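Local atomic coordinates of protein stn1 (Schizosaccharomyces pombe, PDB entry 3KF6), a protein that binds single-stranded telomeric DNA and, in partnership with Ten1, is required for telomere maintenance. Residues A[60-64]-A[65-69]. Numbering follows the deposited sequence.
Sequences DIYEG and KHVLT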
ATOM      1  N   ASP A  60     -13.889  -0.646  -8.248  1.00 28.84           N
ATOM      2  CA  ASP A  60     -14.635  -0.989  -9.449  1.00 29.69           C
ATOM      3  C   ASP A  60     -15.849  -1.810  -9.061  1.00 30.35           C
ATOM      4  O   ASP A  60     -15.766  -2.703  -8.223  1.00 27.58           O
ATOM      5  CB  ASP A  60     -13.759  -1.787 -10.411  1.00 30.36           C
ATOM      6  CG  ASP A  60     -12.674  -0.941 -11.046  1.00 33.89           C
ATOM      7  OD1 ASP A  60     -13.001  -0.103 -11.913  1.00 34.06           O
ATOM      8  OD2 ASP A  60     -11.495  -1.106 -10.671  1.00 31.96           O
ATOM      9  N   ILE A  61     -16.985  -1.499  -9.670  1.00 31.99           N
ATOM     10  CA  ILE A  61     -18.206  -2.222  -9.370  1.00 35.34           C
ATOM     11  C   ILE A  61     -18.522  -3.180 -10.508  1.00 35.63           C
ATOM     12  O   ILE A  61     -18.472  -2.807 -11.679  1.00 35.19           O
ATOM     13  CB  ILE A  61     -19.403  -1.257  -9.170  1.00 36.62           C
ATOM     14  CG1 ILE A  61     -19.180  -0.387  -7.929  1.00 38.45           C
ATOM     15  CG2 ILE A  61     -20.689  -2.051  -9.004  1.00 36.66           C
ATOM     16  CD1 ILE A  61     -18.060   0.626  -8.057  1.00 41.36           C
ATOM     17  N   TYR A  62     -18.818  -4.424 -10.155  1.00 36.29           N
ATOM     18  CA  TYR A  62     -19.157  -5.440 -11.136  1.00 38.15           C
ATOM     19  C   TYR A  62     -20.506  -6.025 -10.766  1.00 39.44           C
ATOM     20  O   TYR A  62     -21.109  -5.646  -9.760  1.00 39.22           O
ATOM     21  CB  TYR A  62     -18.118  -6.563 -11.155  1.00 39.53           C
ATOM     22  CG  TYR A  62     -16.787  -6.192 -11.764  1.00 40.97           C
ATOM     23  CD1 TYR A  62     -15.925  -5.302 -11.124  1.00 41.59           C
ATOM     24  CD2 TYR A  62     -16.382  -6.742 -12.980  1.00 41.73           C
ATOM     25  CE1 TYR A  62     -14.690  -4.971 -11.681  1.00 42.43           C
ATOM     26  CE2 TYR A  62     -15.151  -6.418 -13.545  1.00 42.33           C
ATOM     27  CZ  TYR A  62     -14.309  -5.534 -12.890  1.00 42.63           C
ATOM     28  OH  TYR A  62     -13.087  -5.223 -13.440  1.00 43.06           O
ATOM     29  N   GLU A  63     -20.976  -6.960 -11.580  1.00 40.85           N
ATOM     30  CA  GLU A  63     -22.252  -7.600 -11.328  1.00 41.07           C
ATOM     31  C   GLU A  63     -22.068  -8.657 -10.242  1.00 39.75           C
ATOM     32  O   GLU A  63     -21.453  -9.698 -10.472  1.00 40.41           O
ATOM     33  CB  GLU A  63     -22.768  -8.241 -12.617  1.00 43.33           C
ATOM     34  CG  GLU A  63     -24.275  -8.392 -12.687  1.00 46.83           C
ATOM     35  CD  GLU A  63     -24.734  -8.890 -14.045  1.00 49.41           C
ATOM     36  OE1 GLU A  63     -25.362  -8.104 -14.786  1.00 50.47           O
ATOM     37  OE2 GLU A  63     -24.458 -10.065 -14.370  1.00 50.73           O
ATOM     38  N   GLY A  64     -22.584  -8.368  -9.052  1.00 38.30           N
ATOM     39  CA  GLY A  64     -22.479  -9.307  -7.949  1.00 37.01           C
ATOM     40  C   GLY A  64     -21.186  -9.228  -7.157  1.00 35.45           C
ATOM     41  O   GLY A  64     -20.937 -10.069  -6.293  1.00 35.45           O
ATOM     42  N   LYS A  65     -20.355  -8.230  -7.437  1.00 34.43           N
ATOM     43  CA  LYS A  65     -19.101  -8.109  -6.705  1.00 32.96           C
ATOM     44  C   LYS A  65     -18.477  -6.725  -6.795  1.00 31.11           C
ATOM     45  O   LYS A  65     -18.615  -6.029  -7.800  1.00 30.73           O
ATOM     46  CB  LYS A  65     -18.095  -9.145  -7.214  1.00 34.33           C
ATOM     47  CG  LYS A  65     -17.584  -8.869  -8.620  1.00 35.73           C
ATOM     48  CD  LYS A  65     -16.636  -9.954  -9.105  1.00 39.52           C
ATOM     49  CE  LYS A  65     -16.109  -9.630 -10.497  1.00 40.81           C
ATOM     50  NZ  LYS A  65     -15.258 -10.724 -11.045  1.00 42.94           N
ATOM     51  N   HIS A  66     -17.798  -6.331  -5.724  1.00 29.98           N
ATOM     52  CA  HIS A  66     -17.107  -5.050  -5.677  1.00 28.72           C
ATOM     53  C   HIS A  66     -15.630  -5.403  -5.613  1.00 27.55           C
ATOM     54  O   HIS A  66     -15.246  -6.342  -4.915  1.00 25.40           O
ATOM     55  CB  HIS A  66     -17.510  -4.250  -4.438  1.00 31.28           C
ATOM     56  CG  HIS A  66     -18.981  -3.991  -4.339  1.00 34.29           C
ATOM     57  ND1 HIS A  66     -19.742  -3.601  -5.421  1.00 35.41           N
ATOM     58  CD2 HIS A  66     -19.826  -4.041  -3.283  1.00 34.61           C
ATOM     59  CE1 HIS A  66     -20.993  -3.422  -5.034  1.00 36.77           C
ATOM     60  NE2 HIS A  66     -21.069  -3.681  -3.740  1.00 36.63           N
ATOM     61  N   VAL A  67     -14.804  -4.666  -6.347  1.00 24.53           N
ATOM     62  CA  VAL A  67     -13.372  -4.948  -6.369  1.00 22.35           C
ATOM     63  C   VAL A  67     -12.541  -3.743  -5.956  1.00 21.10           C
ATOM     64  O   VAL A  67     -12.651  -2.666  -6.544  1.00 21.24           O
ATOM     65  CB  VAL A  67     -12.916  -5.392  -7.782  1.00 22.27           C
ATOM     66  CG1 VAL A  67     -11.430  -5.735  -7.772  1.00 22.68           C
ATOM     67  CG2 VAL A  67     -13.731  -6.593  -8.240  1.00 24.32           C
ATOM     68  N   LEU A  68     -11.714  -3.932  -4.933  1.00 19.24           N
ATOM     69  CA  LEU A  68     -10.841  -2.872  -4.456  1.00 18.76           C
ATOM     70  C   LEU A  68      -9.416  -3.183  -4.903  1.00 17.74           C
ATOM     71  O   LEU A  68      -8.907  -4.272  -4.646  1.00 18.74           O
ATOM     72  CB  LEU A  68     -10.866  -2.794  -2.924  1.00 19.65           C
ATOM     73  CG  LEU A  68     -12.131  -2.314  -2.213  1.00 22.52           C
ATOM     74  CD1 LEU A  68     -11.878  -2.260  -0.716  1.00 23.32           C
ATOM     75  CD2 LEU A  68     -12.521  -0.948  -2.731  1.00 25.78           C
ATOM     76  N   THR A  69      -8.779  -2.238  -5.587  1.00 16.10           N
ATOM     77  CA  THR A  69      -7.399  -2.446  -6.001  1.00 15.79           C
ATOM     78  C   THR A  69      -6.570  -1.852  -4.866  1.00 17.05           C
ATOM     79  O   THR A  69      -6.738  -0.680  -4.517  1.00 17.28           O
ATOM     80  CB  THR A  69      -7.075  -1.724  -7.321  1.00 17.13           C
ATOM     81  OG1 THR A  69      -7.875  -2.280  -8.375  1.00 20.01           O
ATOM     82  CG2 THR A  69      -5.604  -1.910  -7.678  1.00 19.32           C
TER
HETATM   83  O   HOH W   1     -10.528  -1.906  -8.352  1.00 22.03           O
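D60 and V67 face each other as an antiparallel hydrogen-bonded pair: D60 N lies 2.9 Å from V67 O, and V67 N reaches back to D60 O, both bonds nearly straight at 168°. One step on, I61 and H66 form a non-hydrogen-bonded pair. A type II turn from Y62 to K65, with E63 and G64 at its corners, joins the strands; beside it lies the Y62 N to K65 O bond, 2.9 Å and more bent (149°). G64 has a positive phi, where a side chain would jam against the carbonyl of E63. This is a tight beta hairpin between strands 49-62 and 65-71 of the OB domain; H66 and L68 continue the pairing to strand 77-83.

On the face carrying D60, Y62, K65 and V67, the apolar contact is among the last three. K65 CG sits between backbone N and carbonyl carbon (chi1 70°), and the extended chain beyond it passes obliquely by Y62 CB and the near part of the ring, with K65 CE 3.7 Å from Y62 CG. K65 NZ, 5.0 Å from the Y62 ring centroid, adds at most a weak cation-pi attraction. V67 CG2 meets Y62 CD1 at 3.8 Å, while R79 also touches both residues. An alanine in place of K65 would probably leave the Y62 ring without its methylene neighbour and freer to turn. On the opposite face, I61 and H66 lie side by side, with I61 CG2 4.0 Å from H66 ND1 at the ring edge.

A water lies within hydrogen-bonding reach of D60 OD2 (2.6 Å), T69 OG1 and V67 O, and may offer the V67 carbonyl a second donor besides D60 N. The contact's chemistry therefore implies a hairpin fixed chiefly by backbone bonds, with largely apolar contacts along its exposed end.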